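GNA33 (Neisseria gonorrhoeae FA 1090, PDB 2G5D) probably cleaves the beta-1,4 linkage between N-acetylmuramic acid and N-acetylglucosamine in peptidoglycan as an exolytic transglycosylase, leaving a 1,6-anhydro bond on the muramic acid. Local coordinates at residues M50-Q56 and L353-T357; P209-R213 and K263-P267; Y274-Y280 and E304-Q308. All blocks are in the same frame, centred on the assembly; numbering follows the deposited sequence.

Interaction 1 (M50-Q56 and L353-T357)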
loop_
_atom_site.group_PDB
_atom_site.type_symbol
_atom_site.label_atom_id
_atom_site.label_comp_id
_atom_site.label_asym_id
_atom_site.label_seq_id
_atom_site.Cartn_x
_atom_site.Cartn_y
_atom_site.Cartn_z
ATOM N N MET A 50 22.931 -2.129 -13.837
ATOM C CA MET A 50 21.499 -2.443 -13.853
ATOM C C MET A 50 21.052 -2.892 -15.261
ATOM O O MET A 50 21.359 -2.237 -16.250
ATOM C CB MET A 50 20.645 -1.278 -13.317
ATOM C CG MET A 50 20.974 -0.961 -11.881
ATOM S SD MET A 50 20.230 0.480 -11.099
ATOM C CE MET A 50 21.353 1.811 -11.511
ATOM N N PRO A 51 20.396 -4.066 -15.342
ATOM C CA PRO A 51 20.059 -4.623 -16.644
ATOM C C PRO A 51 18.985 -3.772 -17.340
ATOM O O PRO A 51 18.034 -3.361 -16.699
ATOM C CB PRO A 51 19.558 -6.033 -16.316
ATOM C CG PRO A 51 19.104 -5.980 -14.879
ATOM C CD PRO A 51 19.939 -4.905 -14.212
ATOM N N HIS A 52 19.182 -3.484 -18.627
ATOM C CA HIS A 52 18.260 -2.642 -19.405
ATOM C C HIS A 52 18.121 -1.203 -18.910
ATOM O O HIS A 52 17.179 -0.506 -19.282
ATOM C CB HIS A 52 16.882 -3.289 -19.526
ATOM C CG HIS A 52 16.895 -4.598 -20.240
ATOM N ND1 HIS A 52 15.774 -5.390 -20.352
ATOM C CD2 HIS A 52 17.896 -5.263 -20.870
ATOM C CE1 HIS A 52 16.081 -6.485 -21.028
ATOM N NE2 HIS A 52 17.368 -6.439 -21.338
ATOM N N TRP A 53 19.087 -0.761 -18.116
ATOM C CA TRP A 53 19.216 0.632 -17.723
ATOM C C TRP A 53 19.053 1.587 -18.912
ATOM O O TRP A 53 18.265 2.525 -18.849
ATOM C CB TRP A 53 20.586 0.883 -17.098
ATOM C CG TRP A 53 20.760 2.321 -16.767
ATOM C CD1 TRP A 53 21.429 3.273 -17.495
ATOM C CD2 TRP A 53 20.204 2.996 -15.631
ATOM N NE1 TRP A 53 21.328 4.506 -16.856
ATOM C CE2 TRP A 53 20.585 4.353 -15.716
ATOM C CE3 TRP A 53 19.444 2.572 -14.527
ATOM C CZ2 TRP A 53 20.213 5.296 -14.744
ATOM C CZ3 TRP A 53 19.065 3.507 -13.567
ATOM C CH2 TRP A 53 19.460 4.848 -13.680
ATOM N N ALA A 54 19.824 1.355 -19.967
ATOM C CA ALA A 54 19.817 2.189 -21.189
ATOM C C ALA A 54 18.434 2.394 -21.789
ATOM O O ALA A 54 18.100 3.520 -22.210
ATOM C CB ALA A 54 20.754 1.574 -22.248
ATOM N N ALA A 55 17.642 1.310 -21.818
ATOM C CA ALA A 55 16.326 1.266 -22.465
ATOM C C ALA A 55 15.102 1.647 -21.586
ATOM O O ALA A 55 13.949 1.540 -22.024
ATOM C CB ALA A 55 16.118 -0.102 -23.137
ATOM N N GLN A 56 15.352 2.118 -20.372
ATOM C CA GLN A 56 14.270 2.585 -19.499
ATOM C C GLN A 56 13.438 3.744 -20.056
ATOM O O GLN A 56 13.951 4.642 -20.703
ATOM C CB GLN A 56 14.796 3.010 -18.134
ATOM C CG GLN A 56 15.310 1.873 -17.248
ATOM C CD GLN A 56 14.276 0.793 -17.080
ATOM O OE1 GLN A 56 13.236 1.017 -16.455
ATOM N NE2 GLN A 56 14.531 -0.379 -17.669
ATOM N N LEU A 353 14.169 3.077 -7.131
ATOM C CA LEU A 353 14.511 1.696 -6.830
ATOM C C LEU A 353 14.444 0.921 -8.135
ATOM O O LEU A 353 13.391 0.815 -8.745
ATOM C CB LEU A 353 13.515 1.156 -5.794
ATOM C CG LEU A 353 13.712 0.061 -4.712
ATOM C CD1 LEU A 353 13.125 -1.250 -5.174
ATOM C CD2 LEU A 353 15.130 -0.138 -4.165
ATOM N N PHE A 354 15.589 0.417 -8.579
ATOM C CA PHE A 354 15.609 -0.434 -9.755
ATOM C C PHE A 354 15.317 -1.885 -9.398
ATOM O O PHE A 354 15.971 -2.456 -8.516
ATOM C CB PHE A 354 16.941 -0.322 -10.473
ATOM C CG PHE A 354 16.886 -0.782 -11.880
ATOM C CD1 PHE A 354 16.682 0.142 -12.918
ATOM C CD2 PHE A 354 17.021 -2.136 -12.187
ATOM C CE1 PHE A 354 16.610 -0.286 -14.260
ATOM C CE2 PHE A 354 16.963 -2.570 -13.514
ATOM C CZ PHE A 354 16.750 -1.639 -14.549
ATOM N N VAL A 355 14.336 -2.471 -10.095
ATOM C CA VAL A 355 13.896 -3.840 -9.875
ATOM C C VAL A 355 14.090 -4.623 -11.155
ATOM O O VAL A 355 13.540 -4.284 -12.199
ATOM C CB VAL A 355 12.400 -3.931 -9.389
ATOM C CG1 VAL A 355 11.977 -5.403 -9.115
ATOM C CG2 VAL A 355 12.208 -3.134 -8.152
ATOM N N ALA A 356 14.945 -5.640 -11.047
ATOM C CA ALA A 356 15.160 -6.654 -12.047
ATOM C C ALA A 356 14.375 -7.911 -11.657
ATOM O O ALA A 356 14.706 -8.599 -10.687
ATOM C CB ALA A 356 16.666 -6.973 -12.143
ATOM N N THR A 357 13.326 -8.215 -12.417
ATOM C CA THR A 357 12.497 -9.372 -12.095
ATOM C C THR A 357 11.931 -10.047 -13.348
ATOM O O THR A 357 12.504 -9.927 -14.432
ATOM C CB THR A 357 11.432 -9.027 -10.970
ATOM O OG1 THR A 357 10.713 -10.200 -10.579
ATOM C CG2 THR A 357 10.475 -7.920 -11.386
#
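Met-50 opens the contact by laying its CB over the Phe-354 ring, where two successive beta turns fold the loop ahead of helix 58-72 against strand 352-358 of the 3D domain, part of the double-psi beta-barrel clan. The CB stands 3.8 Å from the ring centroid and only a few degrees off the normal, a CH-pi contact over the middle of the face. With SD anti to CA (chi2 173°), the extended chain carries SD along the ring to its root, 3.4 Å from Phe-354 CB; this Met-aromatic contact is oblique rather than face-on. Pro-51 follows with three different touches. Its CG rests on Ala-356 CB, its CD on Phe-354 CE2, and its carbonyl O meets the ring edge near the ring plane, 3.0 Å from Phe-354 CZ, where the aromatic hydrogens carry a slight positive charge. His-52 offers its carbonyl as an acceptor for Gln-56. Trp-53 then turns the edge of its indole, CE3, to Phe-354 CD1 at 4.0 Å, while its NE1 bonds to Glu-100 and its ring packs edge-to-face with Phe-58. Gln-56 packs its amide against Phe-354 as well. Its OE1 takes the backbone N-H of Leu-369 and its NE2 serves the carbonyls of Asn-367 and His-52, so the amide that packs against the phenyl is tied both to the neighbouring strand 365-375 and to its own loop. The amide and ring planes lie 71° apart, with Gln-56 CD 3.8 Å from Phe-354 CE1. The bond from Gln-56 NE2 to His-52 O is 3.1 Å long and nearly straight at 172°, yet the nitrogen sits well above the carbonyl plane, off the lone pairs.

Interaction 2 (P209-R213 and K263-P267)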
loop_
_atom_site.group_PDB
_atom_site.type_symbol
_atom_site.label_atom_id
_atom_site.label_comp_id
_atom_site.label_asym_id
_atom_site.label_seq_id
_atom_site.Cartn_x
_atom_site.Cartn_y
_atom_site.Cartn_z
ATOM N N PRO A 209 -13.763 -1.691 22.570
ATOM C CA PRO A 209 -13.322 -1.920 21.187
ATOM C C PRO A 209 -14.414 -1.534 20.189
ATOM O O PRO A 209 -15.596 -1.728 20.476
ATOM C CB PRO A 209 -13.076 -3.431 21.151
ATOM C CG PRO A 209 -12.650 -3.757 22.534
ATOM C CD PRO A 209 -13.413 -2.826 23.448
ATOM N N TYR A 210 -14.026 -0.960 19.049
ATOM C CA TYR A 210 -14.998 -0.597 18.033
ATOM C C TYR A 210 -15.586 -1.849 17.373
ATOM O O TYR A 210 -15.061 -2.960 17.542
ATOM C CB TYR A 210 -14.435 0.390 16.983
ATOM C CG TYR A 210 -15.542 1.220 16.378
ATOM C CD1 TYR A 210 -16.043 0.942 15.099
ATOM C CD2 TYR A 210 -16.151 2.234 17.120
ATOM C CE1 TYR A 210 -17.104 1.682 14.570
ATOM C CE2 TYR A 210 -17.196 2.972 16.606
ATOM C CZ TYR A 210 -17.670 2.693 15.328
ATOM O OH TYR A 210 -18.720 3.428 14.838
ATOM N N HIS A 211 -16.690 -1.661 16.653
ATOM C CA HIS A 211 -17.420 -2.739 15.986
ATOM C C HIS A 211 -16.545 -3.545 15.011
ATOM O O HIS A 211 -15.640 -3.009 14.371
ATOM C CB HIS A 211 -18.634 -2.165 15.256
ATOM C CG HIS A 211 -19.634 -1.511 16.159
ATOM N ND1 HIS A 211 -20.444 -2.226 17.014
ATOM C CD2 HIS A 211 -19.976 -0.209 16.318
ATOM C CE1 HIS A 211 -21.234 -1.395 17.669
ATOM N NE2 HIS A 211 -20.970 -0.165 17.266
ATOM N N THR A 212 -16.834 -4.842 14.930
ATOM C CA THR A 212 -16.117 -5.781 14.068
ATOM C C THR A 212 -16.824 -5.833 12.724
ATOM O O THR A 212 -17.970 -5.386 12.618
ATOM C CB THR A 212 -16.123 -7.204 14.665
ATOM O OG1 THR A 212 -17.475 -7.594 14.925
ATOM C CG2 THR A 212 -15.319 -7.279 15.953
ATOM N N ARG A 213 -16.144 -6.378 11.709
ATOM C CA ARG A 213 -16.733 -6.539 10.369
ATOM C C ARG A 213 -18.101 -7.216 10.401
ATOM O O ARG A 213 -19.031 -6.749 9.757
ATOM C CB ARG A 213 -15.808 -7.322 9.433
ATOM C CG ARG A 213 -16.360 -7.483 8.022
ATOM C CD ARG A 213 -15.375 -8.160 7.101
ATOM N NE ARG A 213 -14.195 -7.339 6.854
ATOM C CZ ARG A 213 -14.094 -6.385 5.921
ATOM N NH1 ARG A 213 -15.099 -6.105 5.094
ATOM N NH2 ARG A 213 -12.961 -5.720 5.810
ATOM N N LYS A 263 -8.984 2.341 10.253
ATOM C CA LYS A 263 -9.483 0.976 10.431
ATOM C C LYS A 263 -9.819 0.698 11.898
ATOM O O LYS A 263 -9.457 1.479 12.779
ATOM C CB LYS A 263 -8.499 -0.068 9.873
ATOM C CG LYS A 263 -7.095 -0.057 10.468
ATOM C CD LYS A 263 -6.238 -1.161 9.836
ATOM C CE LYS A 263 -4.754 -0.926 10.089
ATOM N NZ LYS A 263 -3.952 -2.012 9.471
ATOM N N ASN A 264 -10.504 -0.416 12.159
ATOM C CA ASN A 264 -10.939 -0.740 13.528
ATOM C C ASN A 264 -9.911 -1.484 14.386
ATOM O O ASN A 264 -10.154 -1.716 15.577
ATOM C CB ASN A 264 -12.294 -1.470 13.524
ATOM C CG ASN A 264 -12.254 -2.815 12.803
ATOM O OD1 ASN A 264 -11.236 -3.225 12.240
ATOM N ND2 ASN A 264 -13.388 -3.495 12.804
ATOM N N GLU A 265 -8.775 -1.840 13.773
ATOM C CA GLU A 265 -7.648 -2.516 14.430
ATOM C C GLU A 265 -7.911 -3.949 14.908
ATOM O O GLU A 265 -7.084 -4.531 15.619
ATOM C CB GLU A 265 -7.033 -1.651 15.555
ATOM C CG GLU A 265 -6.275 -0.422 15.056
ATOM C CD GLU A 265 -4.937 -0.754 14.416
ATOM O OE1 GLU A 265 -4.445 -1.885 14.621
ATOM O OE2 GLU A 265 -4.375 0.124 13.715
ATOM N N HIS A 266 -9.046 -4.521 14.518
ATOM C CA HIS A 266 -9.295 -5.936 14.766
ATOM C C HIS A 266 -8.468 -6.744 13.766
ATOM O O HIS A 266 -8.183 -6.255 12.670
ATOM C CB HIS A 266 -10.790 -6.264 14.692
ATOM C CG HIS A 266 -11.581 -5.705 15.832
ATOM N ND1 HIS A 266 -11.662 -6.331 17.059
ATOM C CD2 HIS A 266 -12.317 -4.572 15.937
ATOM C CE1 HIS A 266 -12.421 -5.609 17.867
ATOM N NE2 HIS A 266 -12.827 -4.536 17.211
ATOM N N PRO A 267 -8.032 -7.955 14.155
ATOM C CA PRO A 267 -7.090 -8.733 13.336
ATOM C C PRO A 267 -7.570 -9.050 11.926
ATOM O O PRO A 267 -8.751 -9.345 11.712
ATOM C CB PRO A 267 -6.921 -10.033 14.135
ATOM C CG PRO A 267 -8.129 -10.085 15.020
ATOM C CD PRO A 267 -8.363 -8.667 15.401
#
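His-266 and Asn-264 each hand one side-chain N-H to a backbone carbonyl of the facing loop, and these two bonds hold the contact together. His-266 NE2 donates to Tyr-210 O at 2.8 Å, somewhat bent at 147°, with the nitrogen tilted from the carbonyl plane. Asn-264 ND2 reaches the next carbonyl, His-211 O, also at 2.8 Å but straighter, 161°, and lies in the carbonyl plane on a lone pair. The amide has further duties: ND2 also donates to Pro-310 O, while OD1 accepts from the backbone N of Tyr-312 and, weakly, from that of His-266. Both ends of the buried Asn-264 are thus used. Its amide is placed by a CG standing between the backbone N and the carbonyl carbon, and a chi2 of -3° then turns OD1 back to its own loop and ND2 outward across the contact.

The imidazole is steadied from one face by Thr-212, whose CG2 sits 3.8 Å from the ring centroid and almost on the normal, a CH-pi contact; Pro-209 CB adds an oblique touch on CE1. Thr-212 occupies the N-cap position of helix 213-217. The contact joins the loop between strand 206-209 and that helix to the loop after strand 255-263, all within the MltA-specific insert domain. Other polar ends are held outside the pair of loops: Tyr-210 OH by Asp-146 and His-211 NE2 by Lys-224.

Because the imidazole donates through NE2, that nitrogen must carry a proton, and the two loops are joined by side-chain donors on one and main-chain acceptors on the other.

Interaction 3 (Y274-Y280 and E304-Q308)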
loop_
_atom_site.group_PDB
_atom_site.type_symbol
_atom_site.label_atom_id
_atom_site.label_comp_id
_atom_site.label_asym_id
_atom_site.label_seq_id
_atom_site.Cartn_x
_atom_site.Cartn_y
_atom_site.Cartn_z
ATOM N N TYR A 274 -9.942 -19.569 5.341
ATOM C CA TYR A 274 -11.114 -20.055 6.069
ATOM C C TYR A 274 -11.966 -21.000 5.209
ATOM O O TYR A 274 -12.348 -22.083 5.657
ATOM C CB TYR A 274 -11.967 -18.897 6.598
ATOM C CG TYR A 274 -13.270 -19.355 7.226
ATOM C CD1 TYR A 274 -13.296 -19.844 8.532
ATOM C CD2 TYR A 274 -14.473 -19.321 6.507
ATOM C CE1 TYR A 274 -14.487 -20.283 9.120
ATOM C CE2 TYR A 274 -15.671 -19.756 7.086
ATOM C CZ TYR A 274 -15.666 -20.235 8.395
ATOM O OH TYR A 274 -16.834 -20.668 8.988
ATOM N N MET A 275 -12.257 -20.579 3.980
ATOM C CA MET A 275 -13.082 -21.347 3.052
ATOM C C MET A 275 -12.481 -22.690 2.642
ATOM O O MET A 275 -13.218 -23.640 2.382
ATOM C CB MET A 275 -13.361 -20.515 1.804
ATOM C CG MET A 275 -14.368 -19.398 2.019
ATOM S SD MET A 275 -14.557 -18.418 0.539
ATOM C CE MET A 275 -15.715 -19.406 -0.391
ATOM N N ALA A 276 -11.149 -22.757 2.591
ATOM C CA ALA A 276 -10.417 -23.927 2.103
ATOM C C ALA A 276 -10.525 -25.135 3.030
ATOM O O ALA A 276 -10.675 -26.276 2.567
ATOM C CB ALA A 276 -8.967 -23.575 1.863
ATOM N N ASP A 277 -10.439 -24.884 4.334
ATOM C CA ASP A 277 -10.592 -25.944 5.323
ATOM C C ASP A 277 -11.991 -25.971 5.943
ATOM O O ASP A 277 -12.151 -26.363 7.102
ATOM C CB ASP A 277 -9.508 -25.841 6.402
ATOM C CG ASP A 277 -9.529 -24.509 7.133
ATOM O OD1 ASP A 277 -8.572 -23.722 6.953
ATOM O OD2 ASP A 277 -10.491 -24.258 7.894
ATOM N N LYS A 278 -12.998 -25.571 5.168
ATOM C CA LYS A 278 -14.389 -25.614 5.637
ATOM C C LYS A 278 -15.351 -26.676 5.050
ATOM O O LYS A 278 -16.343 -26.995 5.707
ATOM C CB LYS A 278 -15.026 -24.222 5.621
ATOM C CG LYS A 278 -14.962 -23.517 6.972
ATOM C CD LYS A 278 -15.807 -24.228 8.029
ATOM C CE LYS A 278 -15.512 -23.691 9.420
ATOM N NZ LYS A 278 -16.698 -23.762 10.325
ATOM N N GLY A 279 -15.131 -27.207 3.842
ATOM C CA GLY A 279 -14.148 -26.762 2.864
ATOM C C GLY A 279 -14.924 -26.372 1.626
ATOM O O GLY A 279 -15.188 -27.204 0.755
ATOM N N TYR A 280 -15.294 -25.094 1.565
ATOM C CA TYR A 280 -16.212 -24.567 0.561
ATOM C C TYR A 280 -15.588 -24.444 -0.820
ATOM O O TYR A 280 -16.223 -24.755 -1.824
ATOM C CB TYR A 280 -16.763 -23.213 1.022
ATOM C CG TYR A 280 -17.371 -23.249 2.408
ATOM C CD1 TYR A 280 -17.101 -22.239 3.339
ATOM C CD2 TYR A 280 -18.212 -24.305 2.793
ATOM C CE1 TYR A 280 -17.660 -22.276 4.616
ATOM C CE2 TYR A 280 -18.766 -24.355 4.065
ATOM C CZ TYR A 280 -18.490 -23.344 4.967
ATOM O OH TYR A 280 -19.037 -23.402 6.217
ATOM N N GLU A 304 -21.360 -15.550 7.218
ATOM C CA GLU A 304 -20.389 -16.381 7.925
ATOM C C GLU A 304 -18.934 -16.148 7.499
ATOM O O GLU A 304 -18.048 -15.973 8.338
ATOM C CB GLU A 304 -20.753 -17.841 7.675
ATOM C CG GLU A 304 -19.826 -18.869 8.279
ATOM C CD GLU A 304 -19.973 -20.216 7.599
ATOM O OE1 GLU A 304 -21.100 -20.556 7.182
ATOM O OE2 GLU A 304 -18.961 -20.927 7.469
ATOM N N VAL A 305 -18.695 -16.183 6.192
ATOM C CA VAL A 305 -17.355 -16.160 5.638
ATOM C C VAL A 305 -16.762 -14.758 5.762
ATOM O O VAL A 305 -15.639 -14.610 6.265
ATOM C CB VAL A 305 -17.325 -16.663 4.168
ATOM C CG1 VAL A 305 -15.984 -16.343 3.504
ATOM C CG2 VAL A 305 -17.575 -18.158 4.119
ATOM N N LEU A 306 -17.532 -13.747 5.343
ATOM C CA LEU A 306 -17.112 -12.339 5.443
ATOM C C LEU A 306 -16.856 -11.914 6.892
ATOM O O LEU A 306 -15.857 -11.256 7.182
ATOM C CB LEU A 306 -18.126 -11.419 4.763
ATOM C CG LEU A 306 -17.862 -10.996 3.306
ATOM C CD1 LEU A 306 -17.378 -12.120 2.399
ATOM C CD2 LEU A 306 -19.085 -10.336 2.715
ATOM N N GLY A 307 -17.738 -12.329 7.802
ATOM C CA GLY A 307 -17.552 -12.076 9.225
ATOM C C GLY A 307 -16.321 -12.682 9.892
ATOM O O GLY A 307 -15.983 -12.307 10.998
ATOM N N GLN A 308 -15.651 -13.623 9.234
ATOM C CA GLN A 308 -14.432 -14.219 9.799
ATOM C C GLN A 308 -13.244 -13.243 9.867
ATOM O O GLN A 308 -12.347 -13.414 10.692
ATOM C CB GLN A 308 -14.032 -15.490 9.036
ATOM C CG GLN A 308 -15.072 -16.604 9.112
ATOM C CD GLN A 308 -15.415 -17.016 10.541
ATOM O OE1 GLN A 308 -14.527 -17.224 11.366
ATOM N NE2 GLN A 308 -16.715 -17.148 10.830
#
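Glu-304 OE2 accepts two tyrosine hydroxyls at once: Tyr-274 OH at 2.6 Å and Tyr-280 OH at 2.8 Å. The two arrive on different sides of the oxygen, Tyr-280 on the syn lone pair and Tyr-274 on the anti side, 18° out of the carboxylate plane. Arg-301 forms a salt bridge with OE1, so both oxygens are engaged, and together these donors would favour the charged carboxylate. Glu-304 gets there with an extended chain that leaves its helix with CG opposite the backbone N (chi1 178°).

These bonds tie Tyr-274 of helix 271-276, and Tyr-280 of the loop after it, to Glu-304 of helix 302-306, in a helical part of the MltA-specific insert domain.

Gln-308 lies over one face of Tyr-274. Its CG makes a CH-pi contact over the ring centre, 3.5 Å from the Tyr-274 centroid and almost on the normal, and its amide is stacked on the ring, the planes 9° apart. NE2 keeps that amide in place by bonding to Glu-304 O at 3.1 Å. Lys-278 CG packs against the opposite face of Tyr-274.

Apolar contacts centre on Val-305, where CG1 meets Met-275 CG at 3.8 Å and CG2 touches the edge of Tyr-274 at CE2, with Tyr-280 CE1 farther off at 4.1 Å.

Interaction 1 stands apart from the other two. It joins a loop near the start of the chain to strand 352-358, so its segments bracket the whole stretch that holds interactions 2 and 3, and its centre is about 42 Å from each of theirs. Those two follow one another along the chain within the MltA-specific insert domain, their centres about 19 Å apart. Helix 271-276, which carries Tyr-274 and Met-275, begins shortly after the loop of Asn-264 and His-266. Interactions 2 and 3 also touch, Arg-213 CD packing 3.1 Å from Leu-306 O. The insert is thus knit together locally, while interaction 1 fastens an early loop to the 3D domain.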